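Local coordinates for uncharacterized protein (Exiguobacterium sibiricum, PDB 3B77) that is of unknown function but carries a bacterial pleckstrin homology domain and a helical region that probably serves oligomerisation, at residues A[3-8]-A[32-38]; A[16-22]-A[40-44]. All blocks are in the same frame, centred on the assembly; numbering follows the deposited sequence.

Contact 1 of 2, residues A[3-8]-A[32-38]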
ATOM      1  N   ASP A   3      48.583 -33.009 -29.893  1.00 88.81           N
ATOM      2  CA  ASP A   3      49.293 -34.249 -30.392  1.00 88.44           C
ATOM      3  C   ASP A   3      48.295 -35.215 -31.093  1.00 86.30           C
ATOM      4  O   ASP A   3      47.143 -35.334 -30.679  1.00 85.95           O
ATOM      5  CB  ASP A   3      50.032 -34.915 -29.220  1.00 89.57           C
ATOM      6  CG  ASP A   3      51.157 -35.841 -29.668  1.00 90.65           C
ATOM      7  OD1 ASP A   3      50.865 -36.858 -30.339  1.00 92.61           O
ATOM      8  OD2 ASP A   3      52.333 -35.573 -29.309  1.00 92.14           O
ATOM      9  N   ILE A   4      48.748 -35.912 -32.138  1.00 83.56           N
ATOM     10  CA  ILE A   4      47.833 -36.686 -33.017  1.00 81.22           C
ATOM     11  C   ILE A   4      47.419 -38.060 -32.460  1.00 77.53           C
ATOM     12  O   ILE A   4      48.263 -38.856 -32.040  1.00 77.19           O
ATOM     13  CB  ILE A   4      48.405 -36.802 -34.459  1.00 82.09           C
ATOM     14  CG1 ILE A   4      48.359 -35.422 -35.179  1.00 83.75           C
ATOM     15  CG2 ILE A   4      47.593 -37.822 -35.297  1.00 81.96           C
ATOM     16  CD1 ILE A   4      48.924 -34.165 -34.378  1.00 82.65           C
ATOM     17  N   GLY A   5      46.114 -38.338 -32.482  1.00 71.79           N
ATOM     18  CA  GLY A   5      45.572 -39.517 -31.812  1.00 69.75           C
ATOM     19  C   GLY A   5      45.012 -40.617 -32.668  1.00 68.14           C
ATOM     20  O   GLY A   5      44.708 -40.409 -33.828  1.00 67.66           O
ATOM     21  N   GLN A   6      44.863 -41.792 -32.053  1.00 68.88           N
ATOM     22  CA  GLN A   6      44.368 -42.988 -32.723  1.00 69.32           C
ATOM     23  C   GLN A   6      43.080 -43.482 -32.083  1.00 68.25           C
ATOM     24  O   GLN A   6      43.009 -43.651 -30.873  1.00 68.85           O
ATOM     25  CB  GLN A   6      45.402 -44.130 -32.643  1.00 70.18           C
ATOM     26  CG  GLN A   6      46.816 -43.823 -33.187  1.00 70.66           C
ATOM     27  CD  GLN A   6      46.868 -43.649 -34.685  1.00 71.10           C
ATOM     28  OE1 GLN A   6      46.269 -44.408 -35.435  1.00 71.05           O
ATOM     29  NE2 GLN A   6      47.603 -42.646 -35.130  1.00 70.76           N
ATOM     30  N   VAL A   7      42.072 -43.731 -32.904  1.00 67.55           N
ATOM     31  CA  VAL A   7      40.861 -44.364 -32.440  1.00 67.21           C
ATOM     32  C   VAL A   7      41.197 -45.815 -32.134  1.00 68.40           C
ATOM     33  O   VAL A   7      41.701 -46.542 -33.002  1.00 69.25           O
ATOM     34  CB  VAL A   7      39.750 -44.300 -33.497  1.00 67.03           C
ATOM     35  CG1 VAL A   7      38.505 -45.035 -33.013  1.00 66.57           C
ATOM     36  CG2 VAL A   7      39.432 -42.844 -33.842  1.00 64.85           C
ATOM     37  N   ILE A   8      40.947 -46.228 -30.895  1.00 69.50           N
ATOM     38  CA  ILE A   8      41.243 -47.582 -30.462  1.00 69.96           C
ATOM     39  C   ILE A   8      40.047 -48.484 -30.761  1.00 72.34           C
ATOM     40  O   ILE A   8      38.904 -48.069 -30.637  1.00 73.23           O
ATOM     41  CB  ILE A   8      41.554 -47.619 -28.954  1.00 69.21           C
ATOM     42  CG1 ILE A   8      42.673 -46.622 -28.575  1.00 68.34           C
ATOM     43  CG2 ILE A   8      41.868 -49.021 -28.510  1.00 67.63           C
ATOM     44  CD1 ILE A   8      43.949 -46.722 -29.372  1.00 66.15           C
ATOM     45  N   PHE A  32      34.020 -45.102 -26.930  1.00 61.22           N
ATOM     46  CA  PHE A  32      34.932 -44.501 -27.883  1.00 60.53           C
ATOM     47  C   PHE A  32      36.184 -44.079 -27.159  1.00 61.54           C
ATOM     48  O   PHE A  32      36.108 -43.419 -26.135  1.00 62.64           O
ATOM     49  CB  PHE A  32      34.273 -43.296 -28.530  1.00 60.06           C
ATOM     50  CG  PHE A  32      34.737 -43.044 -29.939  1.00 61.13           C
ATOM     51  CD1 PHE A  32      35.861 -42.250 -30.204  1.00 60.64           C
ATOM     52  CD2 PHE A  32      34.056 -43.604 -31.011  1.00 60.05           C
ATOM     53  CE1 PHE A  32      36.286 -42.036 -31.511  1.00 59.81           C
ATOM     54  CE2 PHE A  32      34.470 -43.378 -32.290  1.00 59.58           C
ATOM     55  CZ  PHE A  32      35.583 -42.594 -32.542  1.00 59.98           C
ATOM     56  N   LEU A  33      37.335 -44.485 -27.673  1.00 63.09           N
ATOM     57  CA  LEU A  33      38.604 -44.161 -27.045  1.00 63.38           C
ATOM     58  C   LEU A  33      39.551 -43.666 -28.121  1.00 64.17           C
ATOM     59  O   LEU A  33      39.608 -44.222 -29.226  1.00 64.98           O
ATOM     60  CB  LEU A  33      39.161 -45.370 -26.297  1.00 63.34           C
ATOM     61  CG  LEU A  33      40.472 -45.276 -25.502  1.00 63.46           C
ATOM     62  CD1 LEU A  33      40.491 -44.204 -24.449  1.00 61.88           C
ATOM     63  CD2 LEU A  33      40.695 -46.593 -24.849  1.00 63.61           C
ATOM     64  N   ILE A  34      40.226 -42.568 -27.808  1.00 64.62           N
ATOM     65  CA  ILE A  34      41.218 -41.959 -28.666  1.00 64.90           C
ATOM     66  C   ILE A  34      42.457 -41.873 -27.804  1.00 67.34           C
ATOM     67  O   ILE A  34      42.428 -41.307 -26.698  1.00 66.80           O
ATOM     68  CB  ILE A  34      40.828 -40.542 -29.097  1.00 64.54           C
ATOM     69  CG1 ILE A  34      39.584 -40.574 -29.994  1.00 63.91           C
ATOM     70  CG2 ILE A  34      42.012 -39.858 -29.798  1.00 63.55           C
ATOM     71  CD1 ILE A  34      38.984 -39.218 -30.275  1.00 62.28           C
ATOM     72  N   LYS A  35      43.527 -42.492 -28.283  1.00 70.63           N
ATOM     73  CA  LYS A  35      44.777 -42.499 -27.563  1.00 73.19           C
ATOM     74  C   LYS A  35      45.829 -41.776 -28.390  1.00 72.49           C
ATOM     75  O   LYS A  35      45.998 -42.035 -29.565  1.00 71.52           O
ATOM     76  CB  LYS A  35      45.215 -43.936 -27.236  1.00 74.37           C
ATOM     77  CG  LYS A  35      46.284 -44.022 -26.117  1.00 77.82           C
ATOM     78  CD  LYS A  35      46.871 -45.438 -25.953  1.00 80.01           C
ATOM     79  CE  LYS A  35      45.847 -46.467 -25.434  1.00 83.39           C
ATOM     80  NZ  LYS A  35      46.408 -47.872 -25.412  1.00 84.33           N
ATOM     81  N   SER A  36      46.479 -40.824 -27.750  1.00 73.43           N
ATOM     82  CA  SER A  36      47.618 -40.128 -28.286  1.00 74.06           C
ATOM     83  C   SER A  36      48.840 -40.440 -27.399  1.00 76.31           C
ATOM     84  O   SER A  36      48.762 -41.139 -26.374  1.00 75.93           O
ATOM     85  CB  SER A  36      47.324 -38.628 -28.341  1.00 73.87           C
ATOM     86  OG  SER A  36      48.325 -37.837 -27.709  1.00 73.07           O
ATOM     87  N   LYS A  37      49.981 -39.929 -27.827  1.00 78.42           N
ATOM     88  CA  LYS A  37      51.235 -40.083 -27.106  1.00 79.41           C
ATOM     89  C   LYS A  37      51.151 -39.451 -25.726  1.00 79.44           C
ATOM     90  O   LYS A  37      51.749 -39.952 -24.780  1.00 80.06           O
ATOM     91  CB  LYS A  37      52.354 -39.418 -27.926  1.00 80.27           C
ATOM     92  CG  LYS A  37      53.741 -39.349 -27.288  1.00 81.61           C
ATOM     93  CD  LYS A  37      54.757 -38.702 -28.245  1.00 82.50           C
ATOM     94  CE  LYS A  37      54.999 -39.546 -29.519  1.00 83.84           C
ATOM     95  NZ  LYS A  37      56.158 -39.079 -30.359  1.00 83.63           N
ATOM     96  N   THR A  38      50.404 -38.354 -25.623  1.00 79.27           N
ATOM     97  CA  THR A  38      50.308 -37.567 -24.397  1.00 78.74           C
ATOM     98  C   THR A  38      48.954 -37.641 -23.672  1.00 76.83           C
ATOM     99  O   THR A  38      48.879 -37.410 -22.475  1.00 76.70           O
ATOM    100  CB  THR A  38      50.646 -36.068 -24.695  1.00 79.36           C
ATOM    101  OG1 THR A  38      49.966 -35.631 -25.880  1.00 79.31           O
ATOM    102  CG2 THR A  38      52.136 -35.888 -24.912  1.00 80.38           C
TER
HETATM  103  O   HOH W   1      36.626 -46.422 -30.266  1.00 55.75           O

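Contact 2 of 2, residues A[16-22]-A[40-44]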
ATOM      1  N   ALA A  16      43.740 -50.476 -22.263  1.00 85.55           N
ATOM      2  CA  ALA A  16      44.016 -49.037 -22.162  1.00 82.94           C
ATOM      3  C   ALA A  16      44.114 -48.588 -20.724  1.00 80.74           C
ATOM      4  O   ALA A  16      43.426 -49.120 -19.853  1.00 79.11           O
ATOM      5  CB  ALA A  16      42.934 -48.253 -22.871  1.00 83.32           C
ATOM      6  N   ALA A  17      44.962 -47.593 -20.486  1.00 78.16           N
ATOM      7  CA  ALA A  17      45.135 -47.028 -19.150  1.00 77.45           C
ATOM      8  C   ALA A  17      43.791 -46.516 -18.591  1.00 76.98           C
ATOM      9  O   ALA A  17      43.501 -46.669 -17.409  1.00 76.53           O
ATOM     10  CB  ALA A  17      46.183 -45.911 -19.173  1.00 76.08           C
ATOM     11  N   ALA A  18      42.974 -45.942 -19.473  1.00 76.91           N
ATOM     12  CA  ALA A  18      41.677 -45.382 -19.123  1.00 76.81           C
ATOM     13  C   ALA A  18      40.697 -46.390 -18.496  1.00 76.62           C
ATOM     14  O   ALA A  18      39.871 -46.010 -17.683  1.00 76.81           O
ATOM     15  CB  ALA A  18      41.059 -44.742 -20.359  1.00 75.74           C
ATOM     16  N   ASP A  19      40.806 -47.665 -18.857  1.00 77.03           N
ATOM     17  CA  ASP A  19      39.875 -48.697 -18.387  1.00 77.73           C
ATOM     18  C   ASP A  19      39.940 -48.888 -16.874  1.00 77.70           C
ATOM     19  O   ASP A  19      38.978 -49.321 -16.264  1.00 77.75           O
ATOM     20  CB  ASP A  19      40.170 -50.027 -19.104  1.00 78.82           C
ATOM     21  CG  ASP A  19      38.995 -51.022 -19.063  1.00 79.80           C
ATOM     22  OD1 ASP A  19      37.921 -50.720 -19.619  1.00 81.43           O
ATOM     23  OD2 ASP A  19      39.158 -52.146 -18.537  1.00 82.72           O
ATOM     24  N   ASP A  20      41.074 -48.556 -16.268  1.00 78.21           N
ATOM     25  CA  ASP A  20      41.223 -48.672 -14.819  1.00 78.76           C
ATOM     26  C   ASP A  20      40.367 -47.678 -14.044  1.00 76.93           C
ATOM     27  O   ASP A  20      40.037 -47.918 -12.868  1.00 76.69           O
ATOM     28  CB  ASP A  20      42.682 -48.477 -14.431  1.00 80.67           C
ATOM     29  CG  ASP A  20      43.541 -49.654 -14.825  1.00 83.49           C
ATOM     30  OD1 ASP A  20      43.078 -50.800 -14.627  1.00 87.45           O
ATOM     31  OD2 ASP A  20      44.670 -49.437 -15.323  1.00 86.59           O
ATOM     32  N   TYR A  21      40.015 -46.574 -14.706  1.00 73.98           N
ATOM     33  CA  TYR A  21      39.272 -45.492 -14.078  1.00 71.76           C
ATOM     34  C   TYR A  21      37.811 -45.510 -14.456  1.00 69.39           C
ATOM     35  O   TYR A  21      37.050 -44.679 -13.993  1.00 68.64           O
ATOM     36  CB  TYR A  21      39.930 -44.154 -14.420  1.00 72.26           C
ATOM     37  CG  TYR A  21      41.394 -44.179 -14.074  1.00 73.41           C
ATOM     38  CD1 TYR A  21      41.815 -44.003 -12.766  1.00 73.87           C
ATOM     39  CD2 TYR A  21      42.357 -44.453 -15.042  1.00 73.31           C
ATOM     40  CE1 TYR A  21      43.157 -44.057 -12.428  1.00 74.43           C
ATOM     41  CE2 TYR A  21      43.698 -44.502 -14.717  1.00 73.64           C
ATOM     42  CZ  TYR A  21      44.097 -44.301 -13.405  1.00 74.04           C
ATOM     43  OH  TYR A  21      45.433 -44.350 -13.048  1.00 73.88           O
ATOM     44  N   VAL A  22      37.414 -46.464 -15.285  1.00 67.76           N
ATOM     45  CA  VAL A  22      36.012 -46.607 -15.658  1.00 66.12           C
ATOM     46  C   VAL A  22      35.315 -47.301 -14.511  1.00 66.19           C
ATOM     47  O   VAL A  22      35.884 -48.215 -13.921  1.00 66.87           O
ATOM     48  CB  VAL A  22      35.846 -47.392 -16.971  1.00 65.46           C
ATOM     49  CG1 VAL A  22      34.399 -47.812 -17.171  1.00 64.32           C
ATOM     50  CG2 VAL A  22      36.322 -46.543 -18.151  1.00 62.73           C
ATOM     51  N   GLU A  40      44.725 -39.470 -23.337  1.00 69.16           N
ATOM     52  CA  GLU A  40      43.806 -40.578 -23.559  1.00 68.28           C
ATOM     53  C   GLU A  40      42.380 -40.062 -23.291  1.00 66.22           C
ATOM     54  O   GLU A  40      42.090 -39.589 -22.196  1.00 65.79           O
ATOM     55  CB  GLU A  40      44.161 -41.716 -22.632  1.00 69.21           C
ATOM     56  CG  GLU A  40      43.747 -43.067 -23.156  1.00 71.50           C
ATOM     57  CD  GLU A  40      44.450 -44.237 -22.465  1.00 72.39           C
ATOM     58  OE1 GLU A  40      45.697 -44.245 -22.402  1.00 74.01           O
ATOM     59  OE2 GLU A  40      43.750 -45.169 -22.022  1.00 70.76           O
ATOM     60  N   TYR A  41      41.521 -40.102 -24.312  1.00 63.10           N
ATOM     61  CA  TYR A  41      40.172 -39.544 -24.237  1.00 60.59           C
ATOM     62  C   TYR A  41      39.157 -40.676 -24.285  1.00 59.68           C
ATOM     63  O   TYR A  41      38.938 -41.274 -25.321  1.00 59.39           O
ATOM     64  CB  TYR A  41      39.935 -38.588 -25.401  1.00 59.77           C
ATOM     65  CG  TYR A  41      40.919 -37.461 -25.478  1.00 59.29           C
ATOM     66  CD1 TYR A  41      40.719 -36.293 -24.784  1.00 59.18           C
ATOM     67  CD2 TYR A  41      42.048 -37.562 -26.266  1.00 61.05           C
ATOM     68  CE1 TYR A  41      41.612 -35.255 -24.866  1.00 60.16           C
ATOM     69  CE2 TYR A  41      42.961 -36.530 -26.359  1.00 60.16           C
ATOM     70  CZ  TYR A  41      42.735 -35.379 -25.660  1.00 60.76           C
ATOM     71  OH  TYR A  41      43.624 -34.343 -25.732  1.00 61.84           O
ATOM     72  N   CYS A  42      38.505 -40.940 -23.168  1.00 58.78           N
ATOM     73  CA  CYS A  42      37.627 -42.093 -23.039  1.00 57.98           C
ATOM     74  C   CYS A  42      36.202 -41.630 -22.893  1.00 57.12           C
ATOM     75  O   CYS A  42      35.883 -40.962 -21.930  1.00 57.93           O
ATOM     76  CB  CYS A  42      38.064 -42.859 -21.797  1.00 58.27           C
ATOM     77  SG  CYS A  42      37.222 -44.364 -21.447  1.00 60.07           S
ATOM     78  N   PHE A  43      35.365 -41.949 -23.878  1.00 56.56           N
ATOM     79  CA  PHE A  43      33.956 -41.560 -23.883  1.00 55.11           C
ATOM     80  C   PHE A  43      33.100 -42.745 -23.467  1.00 55.43           C
ATOM     81  O   PHE A  43      33.011 -43.722 -24.187  1.00 54.20           O
ATOM     82  CB  PHE A  43      33.525 -41.090 -25.264  1.00 54.71           C
ATOM     83  CG  PHE A  43      34.236 -39.851 -25.739  1.00 54.73           C
ATOM     84  CD1 PHE A  43      35.473 -39.943 -26.360  1.00 55.00           C
ATOM     85  CD2 PHE A  43      33.667 -38.607 -25.567  1.00 54.02           C
ATOM     86  CE1 PHE A  43      36.127 -38.800 -26.814  1.00 56.45           C
ATOM     87  CE2 PHE A  43      34.286 -37.481 -26.007  1.00 55.87           C
ATOM     88  CZ  PHE A  43      35.528 -37.562 -26.636  1.00 56.38           C
ATOM     89  N   THR A  44      32.468 -42.632 -22.301  1.00 56.36           N
ATOM     90  CA  THR A  44      31.609 -43.688 -21.763  1.00 56.46           C
ATOM     91  C   THR A  44      30.160 -43.215 -21.799  1.00 56.78           C
ATOM     92  O   THR A  44      29.880 -42.065 -22.203  1.00 56.54           O
ATOM     93  CB  THR A  44      31.955 -44.046 -20.282  1.00 56.30           C
ATOM     94  OG1 THR A  44      31.356 -43.095 -19.398  1.00 56.62           O
ATOM     95  CG2 THR A  44      33.463 -44.091 -20.046  1.00 54.49           C
TER

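Contact 1 of 2, residues A[3-8]-A[32-38]
Residues 3-8 run antiparallel to 32-38, and three backbone hydrogen bonds fix the register. Q6 N donates to K35 O (2.7 Å), K35 N to Q6 O (2.9 Å) and I8 N to L33 O (2.9 Å). Q6-K35 is thus a hydrogen-bonded pair and V7-I34 a non-hydrogen-bonded one. Side chains sort onto two faces. V7, in the t rotamer, sits beside the F32 ring, with V7 CG1 3.8 Å from F32 CZ, and I34 lies next to them on this face. V103 and helix 108-146 cover this side, the helix through H110 and L114. On the other face I8 takes chi1 and chi2 both m. This sets I8 CG1 4.0 Å from L33 CG and brings I8 CD1 to 3.7 Å from K35 CB, so the lysine contributes its aliphatic root. Q6 also points to this face, but its m,m chain bends away from K35, and Q6 NE2 makes a weak hydrogen bond with D104. Where the pairing ends, S36 OG accepts from T38 N (3.0 Å), an ST turn. D3 CB lies 3.4 Å from T38 OG1. G5 has no side chain; an ideal CB there would clash with I34 CG2. The arrangement is a short antiparallel pairing in which the N-terminal strand, added to the first sheet of the PH-domain fold, also bonds through G5 to strand 97-104.

Contact 2 of 2, residues A[16-22]-A[40-44]
One side-chain to backbone hydrogen bond joins the turn 16-22 to the strand 40-44. E40 extends with chi1 and chi2 both t, and its OE2 accepts from A18 N at 2.8 Å. A17 N is also near, 3.1 Å from E40 OE2, but its angle is too poor for a bond. The carboxylate therefore meets the start of the helical turn formed by residues 17-20. That turn is held by bonds from D19 N to A16 O (3.2 Å), D20 N to A17 O (3.3 Å) and Y21 N to A18 O (3.0 Å). The methyl groups of A16 and A18 pack against the same oxygen: A16 CB is 3.3 Å and A18 CB 3.2 Å from E40 OE2. Apolar contacts continue along the strand. A18 CB lies 3.8 Å from C42 CB, and V22 CG2 lies 4.1 Å from C42 SG. V22 CG2 also reaches T44 CG2 at 4.2 Å, while T44 OG1 is hydrogen-bonded to E28. E40, C42 and T44 point toward the turn, alternating with Y41 and F43; Y41 points away from it and meets Y99 and I101 of strand 97-104. The turn thus covers the face of the first sheet that carries E40, C42 and T44. L33 and I30 of strand 30-35 and L51 of strand 47-52 border it, and D20 and Y21 pack on K112 and T80 of a second subunit.

Overall arrangement
From the N terminus the chain enters strand 6-7, makes the turn 16-22, then runs through strand 30-35 into strand 39-44. Contact 1 closes the loop between 3-8 and 32-38. Contact 2 closes that between 16-22 and 40-44. The segments alternate along the chain, so the two closures cross. Their centres are 11 Å apart, and they join directly: F32 O lies 2.8 Å from F43 N and I34 O 2.8 Å from Y41 N, both probable hydrogen bonds between neighbouring strands. L33 links them too, packing on A16. Contact 1 brings the N-terminal strand alongside strand 30-35, while contact 2 lays the connecting segment over one face.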